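Local coordinates for fimbriae-associated protein FAP1 (Streptococcus parasanguinis, PDB 2X12) that probably builds the serine-rich cell-wall fimbriae through which the bacterium adheres to surfaces and forms biofilms, with adhesion that responds to pH, at residues A[155-161]-A[333-339]; A[147-153]-A[180-186]; A[208-214]-A[259-265]; A[197-203]-A[327-331]. All coordinates share one frame; numbering follows the deposited sequence.

Contact 1: residues A[155-161]-A[333-339]; sequences DFSNGGT and YQVSGVN
The F156 ring carries V335 CG2 over one face, a CH-pi contact 4.2 Å from the ring centroid, and meets V338 CG2 at its edge, in the ring plane, 3.8 Å from F156 CE1. Y333, its ring turned 45° against that of F156, takes the backbone oxygen of T161 over one face, displaced toward the rim, with T161 O 3.4 Å from Y333 CG. The third flat group is the amide of N339, which stacks on that of N158 with planes 16° apart. Both of its polar atoms are used: N339 ND2 gives a hydrogen bond of 2.6 Å to S157 OG, in the amide plane, while N339 OD1 receives N158 N at 2.8 Å. With CG beside its own backbone N (chi1 -74°), N339 turns this amide into the bend of the loop, and N339 N bonds to D155 O. At the other end, T161 and Q334 exchange backbone hydrogen bonds, T161 N to Q334 O and Q334 N to T161 O. The loop between strands 148-152 and 162-163 is thereby fastened to strand 330-336, whose other flank pairs with strand 287-295; F156 and V338 both rest on F151 of strand 148-152.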
loop_
_atom_site.group_PDB
_atom_site.type_symbol
_atom_site.label_atom_id
_atom_site.label_comp_id
_atom_site.label_asym_id
_atom_site.label_seq_id
_atom_site.Cartn_x
_atom_site.Cartn_y
_atom_site.Cartn_z
ATOM N N ASP A 155 -10.905 8.264 6.740
ATOM C CA ASP A 155 -11.938 8.643 5.783
ATOM C C ASP A 155 -12.401 7.447 4.918
ATOM O O ASP A 155 -13.328 7.588 4.092
ATOM C CB ASP A 155 -11.471 9.808 4.887
ATOM C CG ASP A 155 -11.223 11.107 5.661
ATOM O OD1 ASP A 155 -12.169 11.681 6.248
ATOM O OD2 ASP A 155 -10.068 11.576 5.637
ATOM N N PHE A 156 -11.777 6.287 5.129
ATOM C CA PHE A 156 -12.199 5.081 4.474
ATOM C C PHE A 156 -12.733 4.013 5.401
ATOM O O PHE A 156 -13.162 3.002 4.923
ATOM C CB PHE A 156 -11.034 4.491 3.749
ATOM C CG PHE A 156 -10.206 5.491 2.980
ATOM C CD1 PHE A 156 -10.771 6.374 2.101
ATOM C CD2 PHE A 156 -8.821 5.459 3.038
ATOM C CE1 PHE A 156 -9.951 7.255 1.318
ATOM C CE2 PHE A 156 -8.009 6.331 2.246
ATOM C CZ PHE A 156 -8.578 7.223 1.420
ATOM N N SER A 157 -12.687 4.228 6.707
ATOM C CA SER A 157 -13.301 3.331 7.699
ATOM C C SER A 157 -14.360 2.344 7.193
ATOM O O SER A 157 -14.278 1.106 7.446
ATOM C CB SER A 157 -14.049 4.145 8.768
ATOM O OG SER A 157 -13.693 5.517 8.749
ATOM N N ASN A 158 -15.393 2.892 6.542
ATOM C CA ASN A 158 -16.630 2.145 6.334
ATOM C C ASN A 158 -16.493 1.011 5.354
ATOM O O ASN A 158 -16.898 -0.115 5.629
ATOM C CB ASN A 158 -17.754 3.070 5.898
ATOM C CG ASN A 158 -18.127 3.999 6.962
ATOM O OD1 ASN A 158 -17.701 3.809 8.098
ATOM N ND2 ASN A 158 -18.886 5.024 6.632
ATOM N N GLY A 159 -15.923 1.304 4.214
ATOM C CA GLY A 159 -15.667 0.254 3.265
ATOM C C GLY A 159 -14.212 -0.092 3.284
ATOM O O GLY A 159 -13.328 0.751 3.572
ATOM N N GLY A 160 -13.925 -1.336 2.963
ATOM C CA GLY A 160 -12.504 -1.725 2.904
ATOM C C GLY A 160 -11.668 -1.671 4.191
ATOM O O GLY A 160 -12.059 -1.105 5.199
ATOM N N THR A 161 -10.441 -2.169 4.030
ATOM C CA THR A 161 -9.789 -3.102 4.926
ATOM C C THR A 161 -8.354 -2.735 5.144
ATOM O O THR A 161 -7.685 -2.388 4.196
ATOM C CB THR A 161 -9.790 -4.433 4.222
ATOM O OG1 THR A 161 -11.111 -4.660 3.712
ATOM C CG2 THR A 161 -9.408 -5.545 5.159
ATOM N N TYR A 333 -3.660 -1.355 2.625
ATOM C CA TYR A 333 -5.040 -1.039 2.776
ATOM C C TYR A 333 -5.730 -1.232 1.484
ATOM O O TYR A 333 -5.126 -1.060 0.438
ATOM C CB TYR A 333 -5.137 0.402 3.172
ATOM C CG TYR A 333 -6.434 0.768 3.817
ATOM C CD1 TYR A 333 -7.485 1.215 3.086
ATOM C CD2 TYR A 333 -6.598 0.665 5.177
ATOM C CE1 TYR A 333 -8.668 1.584 3.709
ATOM C CE2 TYR A 333 -7.768 0.993 5.787
ATOM C CZ TYR A 333 -8.807 1.465 5.064
ATOM O OH TYR A 333 -9.991 1.802 5.723
ATOM N N GLN A 334 -6.994 -1.596 1.543
ATOM C CA GLN A 334 -7.837 -1.689 0.352
ATOM C C GLN A 334 -8.897 -0.608 0.515
ATOM O O GLN A 334 -9.591 -0.571 1.517
ATOM C CB GLN A 334 -8.513 -3.036 0.320
ATOM C CG GLN A 334 -9.698 -3.135 -0.608
ATOM C CD GLN A 334 -9.424 -4.036 -1.790
ATOM O OE1 GLN A 334 -9.079 -5.173 -1.671
ATOM N NE2 GLN A 334 -9.565 -3.518 -2.917
ATOM N N VAL A 335 -9.029 0.290 -0.435
ATOM C CA VAL A 335 -10.072 1.273 -0.330
ATOM C C VAL A 335 -11.292 0.781 -1.051
ATOM O O VAL A 335 -11.185 0.200 -2.116
ATOM C CB VAL A 335 -9.646 2.570 -0.959
ATOM C CG1 VAL A 335 -10.810 3.565 -0.922
ATOM C CG2 VAL A 335 -8.434 3.099 -0.263
ATOM N N SER A 336 -12.461 1.010 -0.491
ATOM C CA SER A 336 -13.658 0.586 -1.177
ATOM C C SER A 336 -14.742 1.571 -0.862
ATOM O O SER A 336 -15.787 1.228 -0.291
ATOM C CB SER A 336 -14.063 -0.845 -0.817
ATOM O OG SER A 336 -14.997 -1.327 -1.772
ATOM N N GLY A 337 -14.466 2.795 -1.304
ATOM C CA GLY A 337 -15.335 3.927 -1.118
ATOM C C GLY A 337 -14.825 4.850 -0.018
ATOM O O GLY A 337 -14.413 4.404 1.066
ATOM N N VAL A 338 -14.855 6.136 -0.324
ATOM C CA VAL A 338 -14.602 7.176 0.611
ATOM C C VAL A 338 -15.859 7.312 1.410
ATOM O O VAL A 338 -16.911 7.352 0.842
ATOM C CB VAL A 338 -14.330 8.473 -0.129
ATOM C CG1 VAL A 338 -14.447 9.648 0.807
ATOM C CG2 VAL A 338 -12.961 8.401 -0.744
ATOM N N ASN A 339 -15.731 7.366 2.733
ATOM C CA ASN A 339 -16.868 7.340 3.644
ATOM C C ASN A 339 -17.860 8.375 3.202
ATOM O O ASN A 339 -17.494 9.499 2.863
ATOM C CB ASN A 339 -16.400 7.612 5.088
ATOM C CG ASN A 339 -15.680 6.427 5.726
ATOM O OD1 ASN A 339 -15.532 5.352 5.133
ATOM N ND2 ASN A 339 -15.241 6.626 6.950
#

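Contact 2: residues A[147-153]-A[180-186]; sequences TKTTFTI and ISAVYDS
T147 O meets S186 at the mouth of the pairing, accepting from two donors: S186 OG at 3.1 Å, in the carbonyl plane and on a lone pair, and S186 N, which stands above that plane. K148 follows with its aliphatic chain running past V183, CD lying 4.0 Å from V183 CG1, and brings NZ round to D185 OD2 in a long salt bridge of 3.9 Å. The other oxygen of that carboxylate, OD1, is held by the backbone N of A187. T149 pairs with Y184 by two backbone bonds, T149 N to Y184 O and Y184 N to T149 O, the second being 2.9 Å. This is regular antiparallel pairing: strand 148-152 forms the outer edge of a five-stranded sheet, and strand 177-185 carries it on to strand 190-197. T150 faces V183 in a non-hydrogen-bonded pair on the same side as K148 and D185; with OG1 beside its backbone N (chi1 -56°), that hydroxyl oxygen sits 3.6 Å from V183 CG2. F151 points to the other side, its N reaching A182 O at 2.7 Å while F151 O receives A182 N. Its ring lies alongside the side chain of Y184, both pointing the same way, with F151 CE1 3.9 Å from Y184 CB; L283 also packs on F151, and A280 on Y184. Beyond the regular pairs, T152 CA approaches I180 O at 3.3 Å in a CA-H...O contact. I153 packs CG1 against I180 CB, and both isoleucines touch Y333 of strand 330-336.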
loop_
_atom_site.group_PDB
_atom_site.type_symbol
_atom_site.label_atom_id
_atom_site.label_comp_id
_atom_site.label_asym_id
_atom_site.label_seq_id
_atom_site.Cartn_x
_atom_site.Cartn_y
_atom_site.Cartn_z
ATOM N N THR A 147 -10.796 22.843 -6.078
ATOM C CA THR A 147 -9.830 22.885 -4.944
ATOM C C THR A 147 -9.721 21.488 -4.258
ATOM O O THR A 147 -10.407 20.519 -4.612
ATOM C CB THR A 147 -10.156 24.014 -3.859
ATOM O OG1 THR A 147 -11.120 23.518 -2.930
ATOM C CG2 THR A 147 -10.660 25.380 -4.475
ATOM N N LYS A 148 -8.855 21.373 -3.261
ATOM C CA LYS A 148 -8.347 20.054 -2.862
ATOM C C LYS A 148 -8.849 19.553 -1.515
ATOM O O LYS A 148 -9.160 20.332 -0.634
ATOM C CB LYS A 148 -6.813 20.089 -2.833
ATOM C CG LYS A 148 -6.181 20.839 -4.033
ATOM C CD LYS A 148 -4.637 20.573 -4.189
ATOM C CE LYS A 148 -4.074 20.980 -5.589
ATOM N NZ LYS A 148 -3.080 19.964 -6.091
ATOM N N THR A 149 -8.897 18.247 -1.339
ATOM C CA THR A 149 -9.297 17.689 -0.077
ATOM C C THR A 149 -8.318 16.602 0.315
ATOM O O THR A 149 -7.895 15.814 -0.531
ATOM C CB THR A 149 -10.703 17.111 -0.177
ATOM O OG1 THR A 149 -11.604 18.131 -0.649
ATOM C CG2 THR A 149 -11.164 16.567 1.187
ATOM N N THR A 150 -7.931 16.559 1.585
ATOM C CA THR A 150 -7.072 15.488 2.029
ATOM C C THR A 150 -7.889 14.404 2.713
ATOM O O THR A 150 -8.702 14.672 3.561
ATOM C CB THR A 150 -6.000 15.981 2.961
ATOM O OG1 THR A 150 -5.265 17.023 2.306
ATOM C CG2 THR A 150 -5.067 14.790 3.360
ATOM N N PHE A 151 -7.677 13.171 2.289
ATOM C CA PHE A 151 -8.301 12.006 2.907
ATOM C C PHE A 151 -7.245 11.238 3.633
ATOM O O PHE A 151 -6.127 11.149 3.130
ATOM C CB PHE A 151 -8.883 11.060 1.836
ATOM C CG PHE A 151 -9.995 11.671 1.015
ATOM C CD1 PHE A 151 -9.954 11.643 -0.370
ATOM C CD2 PHE A 151 -11.073 12.284 1.650
ATOM C CE1 PHE A 151 -10.950 12.209 -1.096
ATOM C CE2 PHE A 151 -12.083 12.861 0.927
ATOM C CZ PHE A 151 -12.020 12.835 -0.445
ATOM N N THR A 152 -7.610 10.674 4.785
ATOM C CA THR A 152 -6.756 9.746 5.501
ATOM C C THR A 152 -7.527 8.434 5.725
ATOM O O THR A 152 -8.700 8.359 5.451
ATOM C CB THR A 152 -6.203 10.314 6.873
ATOM O OG1 THR A 152 -7.242 10.368 7.848
ATOM C CG2 THR A 152 -5.552 11.690 6.751
ATOM N N ILE A 153 -6.849 7.408 6.230
ATOM C CA ILE A 153 -7.436 6.095 6.463
ATOM C C ILE A 153 -8.753 6.293 7.128
ATOM O O ILE A 153 -9.728 5.645 6.782
ATOM C CB ILE A 153 -6.597 5.194 7.430
ATOM C CG1 ILE A 153 -5.071 5.197 7.129
ATOM C CG2 ILE A 153 -7.154 3.792 7.524
ATOM C CD1 ILE A 153 -4.224 6.400 8.125
ATOM N N ILE A 180 -1.880 6.667 5.617
ATOM C CA ILE A 180 -2.102 6.836 4.184
ATOM C C ILE A 180 -2.875 8.130 4.010
ATOM O O ILE A 180 -3.758 8.451 4.825
ATOM C CB ILE A 180 -2.873 5.685 3.559
ATOM C CG1 ILE A 180 -2.109 4.397 3.807
ATOM C CG2 ILE A 180 -2.987 5.914 2.111
ATOM C CD1 ILE A 180 -2.555 3.200 3.029
ATOM N N SER A 181 -2.544 8.875 2.964
ATOM C CA SER A 181 -3.067 10.206 2.820
ATOM C C SER A 181 -3.225 10.384 1.350
ATOM O O SER A 181 -2.297 10.040 0.618
ATOM C CB SER A 181 -2.080 11.210 3.437
ATOM O OG SER A 181 -2.102 12.495 2.827
ATOM N N ALA A 182 -4.394 10.869 0.919
ATOM C CA ALA A 182 -4.661 11.115 -0.490
ATOM C C ALA A 182 -5.232 12.509 -0.664
ATOM O O ALA A 182 -6.210 12.858 0.008
ATOM C CB ALA A 182 -5.620 10.113 -0.996
ATOM N N VAL A 183 -4.629 13.297 -1.564
ATOM C CA VAL A 183 -5.076 14.664 -1.868
ATOM C C VAL A 183 -5.760 14.630 -3.201
ATOM O O VAL A 183 -5.132 14.377 -4.223
ATOM C CB VAL A 183 -3.879 15.609 -1.909
ATOM C CG1 VAL A 183 -4.197 16.918 -2.576
ATOM C CG2 VAL A 183 -3.371 15.854 -0.493
ATOM N N TYR A 184 -7.063 14.873 -3.178
ATOM C CA TYR A 184 -7.925 14.790 -4.368
ATOM C C TYR A 184 -8.206 16.189 -4.832
ATOM O O TYR A 184 -8.617 17.000 -4.032
ATOM C CB TYR A 184 -9.253 14.096 -4.026
ATOM C CG TYR A 184 -10.406 14.347 -4.996
ATOM C CD1 TYR A 184 -10.462 13.720 -6.234
ATOM C CD2 TYR A 184 -11.446 15.186 -4.664
ATOM C CE1 TYR A 184 -11.513 13.958 -7.131
ATOM C CE2 TYR A 184 -12.513 15.425 -5.539
ATOM C CZ TYR A 184 -12.542 14.819 -6.773
ATOM O OH TYR A 184 -13.603 15.072 -7.635
ATOM N N ASP A 185 -7.974 16.480 -6.112
ATOM C CA ASP A 185 -8.290 17.805 -6.685
ATOM C C ASP A 185 -9.577 17.759 -7.460
ATOM O O ASP A 185 -9.609 17.145 -8.522
ATOM C CB ASP A 185 -7.200 18.242 -7.665
ATOM C CG ASP A 185 -7.346 19.686 -8.082
ATOM O OD1 ASP A 185 -8.482 20.173 -8.299
ATOM O OD2 ASP A 185 -6.305 20.357 -8.171
ATOM N N SER A 186 -10.628 18.426 -6.983
ATOM C CA SER A 186 -11.915 18.316 -7.679
ATOM C C SER A 186 -11.827 18.842 -9.121
ATOM O O SER A 186 -12.474 18.294 -9.993
ATOM C CB SER A 186 -13.110 18.919 -6.889
ATOM O OG SER A 186 -12.917 20.265 -6.479
#

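Contact 3: residues A[208-214]-A[259-265]; sequences LKTLKTY and KGTTKGV
A short antiparallel strand pairing, entered on one side through a type I beta turn, joins 208-214 to 259-265. The turn spans L208 to L211 and is closed by L211 N to L208 O; it places L211 O so that G264 N donates to it at 2.7 Å. Next comes the hydrogen-bonded pair of T213 and T262, where T262 N reaches T213 O at 2.9 Å and T213 N returns a bond to T262 O. The hydroxyl of T213 lies between its own backbone N and carbonyl carbon (chi1 69°), which sets OG1 among the oxygens of the facing chain, 2.8 Å from G264 O and 3.2 Å from T262 O; which of the two takes its proton is not settled. K212 and K263 form the neighbouring non-hydrogen-bonded pair, with K212 CB against T261 OG1. The CG2 methyl of T261 lies over one face of the Y214 ring, though the spacing is too short to be reliable, while K259 O approaches that ring at its edge. On the turn side, L208 CB packs 4.2 Å from V265 CG2, and both residues touch L203. G264, with positive phi, marks the point where the chain leaves strand 254-263. The arrangement is that of the end of an antiparallel strand pairing at the margin of the larger sheet, where strand 212-220 begins beside the end of strand 254-263.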
loop_
_atom_site.group_PDB
_atom_site.type_symbol
_atom_site.label_atom_id
_atom_site.label_comp_id
_atom_site.label_asym_id
_atom_site.label_seq_id
_atom_site.Cartn_x
_atom_site.Cartn_y
_atom_site.Cartn_z
ATOM N N LEU A 208 20.308 -7.313 10.693
ATOM C CA LEU A 208 19.856 -6.762 9.389
ATOM C C LEU A 208 20.605 -5.466 8.958
ATOM O O LEU A 208 20.530 -5.053 7.786
ATOM C CB LEU A 208 18.365 -6.431 9.460
ATOM C CG LEU A 208 17.331 -7.520 9.205
ATOM C CD1 LEU A 208 17.910 -8.865 9.484
ATOM C CD2 LEU A 208 16.054 -7.344 10.038
ATOM N N LYS A 209 21.322 -4.836 9.894
ATOM C CA LYS A 209 21.943 -3.534 9.645
ATOM C C LYS A 209 22.869 -3.524 8.408
ATOM O O LYS A 209 23.054 -2.464 7.788
ATOM C CB LYS A 209 22.716 -3.031 10.894
ATOM C CG LYS A 209 21.814 -2.563 12.120
ATOM C CD LYS A 209 22.626 -1.934 13.322
ATOM C CE LYS A 209 23.952 -2.744 13.625
ATOM N NZ LYS A 209 24.692 -2.477 14.928
ATOM N N THR A 210 23.463 -4.669 8.055
ATOM C CA THR A 210 24.427 -4.695 6.945
ATOM C C THR A 210 23.767 -4.938 5.602
ATOM O O THR A 210 24.425 -4.960 4.584
ATOM C CB THR A 210 25.533 -5.765 7.144
ATOM O OG1 THR A 210 24.962 -7.073 7.188
ATOM C CG2 THR A 210 26.285 -5.521 8.424
ATOM N N LEU A 211 22.458 -5.126 5.591
ATOM C CA LEU A 211 21.808 -5.559 4.375
ATOM C C LEU A 211 21.450 -4.420 3.481
ATOM O O LEU A 211 21.333 -3.295 3.928
ATOM C CB LEU A 211 20.542 -6.317 4.704
ATOM C CG LEU A 211 20.757 -7.667 5.343
ATOM C CD1 LEU A 211 19.365 -8.291 5.601
ATOM C CD2 LEU A 211 21.642 -8.526 4.450
ATOM N N LYS A 212 21.236 -4.735 2.212
ATOM C CA LYS A 212 20.898 -3.740 1.230
ATOM C C LYS A 212 19.484 -3.980 0.812
ATOM O O LYS A 212 19.220 -4.739 -0.108
ATOM C CB LYS A 212 21.881 -3.797 0.083
ATOM C CG LYS A 212 23.057 -2.839 0.342
ATOM C CD LYS A 212 24.412 -3.157 -0.451
ATOM C CE LYS A 212 25.556 -2.063 -0.135
ATOM N NZ LYS A 212 26.908 -2.609 0.357
ATOM N N THR A 213 18.579 -3.316 1.505
ATOM C CA THR A 213 17.173 -3.583 1.359
ATOM C C THR A 213 16.500 -2.823 0.237
ATOM O O THR A 213 16.920 -1.725 -0.144
ATOM C CB THR A 213 16.422 -3.267 2.664
ATOM O OG1 THR A 213 16.416 -1.858 2.892
ATOM C CG2 THR A 213 17.134 -3.954 3.819
ATOM N N TYR A 214 15.446 -3.445 -0.279
ATOM C CA TYR A 214 14.591 -2.843 -1.263
ATOM C C TYR A 214 13.196 -2.629 -0.691
ATOM O O TYR A 214 12.691 -3.479 0.047
ATOM C CB TYR A 214 14.455 -3.747 -2.462
ATOM C CG TYR A 214 15.591 -3.667 -3.410
ATOM C CD1 TYR A 214 16.556 -4.621 -3.401
ATOM C CD2 TYR A 214 15.694 -2.654 -4.332
ATOM C CE1 TYR A 214 17.627 -4.582 -4.274
ATOM C CE2 TYR A 214 16.773 -2.598 -5.232
ATOM C CZ TYR A 214 17.736 -3.594 -5.180
ATOM O OH TYR A 214 18.839 -3.673 -5.968
ATOM N N LYS A 259 14.515 1.613 -7.154
ATOM C CA LYS A 259 15.662 1.429 -8.006
ATOM C C LYS A 259 16.888 1.281 -7.142
ATOM O O LYS A 259 17.803 0.510 -7.468
ATOM C CB LYS A 259 15.833 2.605 -8.969
ATOM C CG LYS A 259 14.973 2.463 -10.233
ATOM C CD LYS A 259 15.485 3.209 -11.514
ATOM C CE LYS A 259 14.273 3.429 -12.512
ATOM N NZ LYS A 259 14.629 4.068 -13.822
ATOM N N GLY A 260 16.907 2.012 -6.032
ATOM C CA GLY A 260 18.030 1.945 -5.106
ATOM C C GLY A 260 17.688 1.165 -3.847
ATOM O O GLY A 260 16.494 0.956 -3.491
ATOM N N THR A 261 18.744 0.756 -3.156
ATOM C CA THR A 261 18.614 0.068 -1.879
ATOM C C THR A 261 18.847 1.026 -0.697
ATOM O O THR A 261 19.180 2.202 -0.843
ATOM C CB THR A 261 19.632 -1.093 -1.804
ATOM O OG1 THR A 261 20.979 -0.597 -2.002
ATOM C CG2 THR A 261 19.326 -2.131 -2.855
ATOM N N THR A 262 18.691 0.491 0.491
ATOM C CA THR A 262 18.859 1.263 1.702
ATOM C C THR A 262 19.689 0.452 2.652
ATOM O O THR A 262 19.346 -0.685 2.931
ATOM C CB THR A 262 17.494 1.509 2.306
ATOM O OG1 THR A 262 16.793 2.379 1.425
ATOM C CG2 THR A 262 17.596 2.142 3.646
ATOM N N LYS A 263 20.771 1.016 3.167
ATOM C CA LYS A 263 21.571 0.229 4.089
ATOM C C LYS A 263 20.714 -0.016 5.283
ATOM O O LYS A 263 20.324 0.905 5.964
ATOM C CB LYS A 263 22.924 0.868 4.497
ATOM C CG LYS A 263 24.054 -0.221 4.669
ATOM C CD LYS A 263 25.399 0.312 5.197
ATOM C CE LYS A 263 25.412 0.497 6.756
ATOM N NZ LYS A 263 26.775 0.721 7.377
ATOM N N GLY A 264 20.383 -1.267 5.514
ATOM C CA GLY A 264 19.627 -1.627 6.699
ATOM C C GLY A 264 18.166 -1.412 6.450
ATOM O O GLY A 264 17.741 -1.338 5.302
ATOM N N VAL A 265 17.405 -1.302 7.532
ATOM C CA VAL A 265 15.948 -1.154 7.473
ATOM C C VAL A 265 15.561 0.240 7.952
ATOM O O VAL A 265 16.002 0.664 8.998
ATOM C CB VAL A 265 15.306 -2.242 8.382
ATOM C CG1 VAL A 265 13.806 -2.098 8.450
ATOM C CG2 VAL A 265 15.665 -3.616 7.868
#

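Contact 4: residues A[197-203]-A[327-331]; sequences YDPTTIL and GTAIG
Y197 reaches across from its strand to grip a backbone oxygen at a bend in another: its OH donates to A329 O at 2.6 Å, and A329 itself adopts backbone angles with positive phi (42°), uncommon for a residue with a side chain. The bend divides strand 327-328 from strand 330-336, so the contact joins the end of one sheet, where strand 190-197 runs out at Y197, to a corner in the other, as in a beta-sandwich built from two antiparallel sheets. The tyrosine ring is extended toward the corner because CG lies anti to the backbone N (chi1 -175°). A329 O stands at the ring edge, in its plane, yet the hydroxyl comes from above the plane of the A329 carbonyl and not along a lone pair. The same OH is hydrogen-bonded to T294 OG1 of strand 287-295, so the phenol end is held from two directions. Over the centre of one ring face sits CD of P199, whose CB in turn packs on A329 CB at 3.7 Å. That methyl is the point on which several side chains converge, as I202 CG2 also comes to within 4.0 Å of A329 CB. Residues 200-202 have helical backbone angles, and L203 N bonds to P199 O at 2.9 Å; I202 and L203 both face the corner. W165 packs on I202 and T328 from outside the two segments. L203 and T328 approach tip to tip, with L203 CD1 3.9 Å from T328 CG2.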
loop_
_atom_site.group_PDB
_atom_site.type_symbol
_atom_site.label_atom_id
_atom_site.label_comp_id
_atom_site.label_asym_id
_atom_site.label_seq_id
_atom_site.Cartn_x
_atom_site.Cartn_y
_atom_site.Cartn_z
ATOM N N TYR A 197 5.374 4.118 5.247
ATOM C CA TYR A 197 5.753 2.755 5.595
ATOM C C TYR A 197 6.846 2.749 6.663
ATOM O O TYR A 197 7.834 3.452 6.541
ATOM C CB TYR A 197 6.267 2.079 4.327
ATOM C CG TYR A 197 6.627 0.600 4.388
ATOM C CD1 TYR A 197 5.870 -0.320 5.094
ATOM C CD2 TYR A 197 7.685 0.113 3.643
ATOM C CE1 TYR A 197 6.180 -1.685 5.055
ATOM C CE2 TYR A 197 8.008 -1.252 3.599
ATOM C CZ TYR A 197 7.265 -2.156 4.311
ATOM O OH TYR A 197 7.627 -3.506 4.294
ATOM N N ASP A 198 6.650 1.961 7.716
ATOM C CA ASP A 198 7.635 1.806 8.796
ATOM C C ASP A 198 7.888 0.360 9.180
ATOM O O ASP A 198 7.314 -0.155 10.111
ATOM C CB ASP A 198 7.164 2.552 10.044
ATOM C CG ASP A 198 8.173 2.486 11.162
ATOM O OD1 ASP A 198 9.386 2.313 10.868
ATOM O OD2 ASP A 198 7.756 2.595 12.333
ATOM N N PRO A 199 8.762 -0.308 8.473
ATOM C CA PRO A 199 8.994 -1.703 8.776
ATOM C C PRO A 199 9.942 -1.884 9.949
ATOM O O PRO A 199 10.199 -2.975 10.394
ATOM C CB PRO A 199 9.591 -2.233 7.476
ATOM C CG PRO A 199 10.179 -1.082 6.842
ATOM C CD PRO A 199 9.330 0.073 7.185
ATOM N N THR A 200 10.423 -0.772 10.437
ATOM C CA THR A 200 11.359 -0.686 11.512
ATOM C C THR A 200 11.011 -1.480 12.729
ATOM O O THR A 200 11.909 -1.892 13.449
ATOM C CB THR A 200 11.482 0.791 11.845
ATOM O OG1 THR A 200 12.461 1.310 10.953
ATOM C CG2 THR A 200 11.808 1.115 13.344
ATOM N N THR A 201 9.729 -1.705 12.994
ATOM C CA THR A 201 9.401 -2.463 14.218
ATOM C C THR A 201 9.331 -3.969 13.939
ATOM O O THR A 201 9.837 -4.779 14.706
ATOM C CB THR A 201 8.127 -1.956 14.908
ATOM O OG1 THR A 201 8.195 -0.537 14.963
ATOM C CG2 THR A 201 8.005 -2.504 16.376
ATOM N N ILE A 202 8.743 -4.345 12.822
ATOM C CA ILE A 202 8.786 -5.725 12.417
ATOM C C ILE A 202 10.232 -6.190 12.285
ATOM O O ILE A 202 10.561 -7.256 12.773
ATOM C CB ILE A 202 8.074 -5.916 11.080
ATOM C CG1 ILE A 202 6.577 -5.633 11.225
ATOM C CG2 ILE A 202 8.299 -7.306 10.556
ATOM C CD1 ILE A 202 6.215 -4.207 10.914
ATOM N N LEU A 203 11.072 -5.398 11.615
ATOM C CA LEU A 203 12.468 -5.758 11.296
ATOM C C LEU A 203 13.446 -5.113 12.280
ATOM O O LEU A 203 14.416 -4.482 11.912
ATOM C CB LEU A 203 12.794 -5.393 9.846
ATOM C CG LEU A 203 11.871 -6.058 8.773
ATOM C CD1 LEU A 203 12.146 -5.567 7.279
ATOM C CD2 LEU A 203 11.902 -7.600 8.904
ATOM N N GLY A 327 9.251 -11.390 0.261
ATOM C CA GLY A 327 8.780 -10.149 0.824
ATOM C C GLY A 327 8.530 -10.315 2.301
ATOM O O GLY A 327 8.289 -11.436 2.794
ATOM N N THR A 328 8.628 -9.208 3.019
ATOM C CA THR A 328 8.409 -9.228 4.448
ATOM C C THR A 328 7.908 -7.848 4.870
ATOM O O THR A 328 7.850 -6.930 4.059
ATOM C CB THR A 328 9.697 -9.668 5.216
ATOM O OG1 THR A 328 9.395 -10.098 6.554
ATOM C CG2 THR A 328 10.673 -8.538 5.255
ATOM N N ALA A 329 7.541 -7.731 6.146
ATOM C CA ALA A 329 6.882 -6.538 6.696
ATOM C C ALA A 329 5.821 -5.997 5.751
ATOM O O ALA A 329 5.781 -4.824 5.497
ATOM C CB ALA A 329 7.867 -5.482 7.001
ATOM N N ILE A 330 4.972 -6.863 5.217
ATOM C CA ILE A 330 3.928 -6.391 4.323
ATOM C C ILE A 330 2.714 -5.854 5.049
ATOM O O ILE A 330 2.247 -6.419 6.033
ATOM C CB ILE A 330 3.437 -7.499 3.452
ATOM C CG1 ILE A 330 4.587 -7.994 2.576
ATOM C CG2 ILE A 330 2.320 -7.004 2.634
ATOM C CD1 ILE A 330 4.306 -9.282 1.821
ATOM N N GLY A 331 2.166 -4.755 4.575
ATOM C CA GLY A 331 0.915 -4.249 5.143
ATOM C C GLY A 331 0.346 -3.252 4.182
ATOM O O GLY A 331 1.007 -2.878 3.206
#

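From the N terminus, 147-153 opens contact 2, and 155-161 opens contact 1 before contact 2 closes at 180-186, so these two cross; they touch through side-chain packing that joins the five-stranded sheet to the larger one. Contact 4 opens at 197-203, and contact 3 runs from 208-214 to 259-265 wholly within its span. Contact 4 closes at 327-331 and contact 1 soon after at 333-339, enclosing both. Contacts 1 and 4 share strand 330-336, while contacts 3 and 4 also touch through side-chain packing. Contact 3 remains about 17 Å from contact 1 at the nearest atoms.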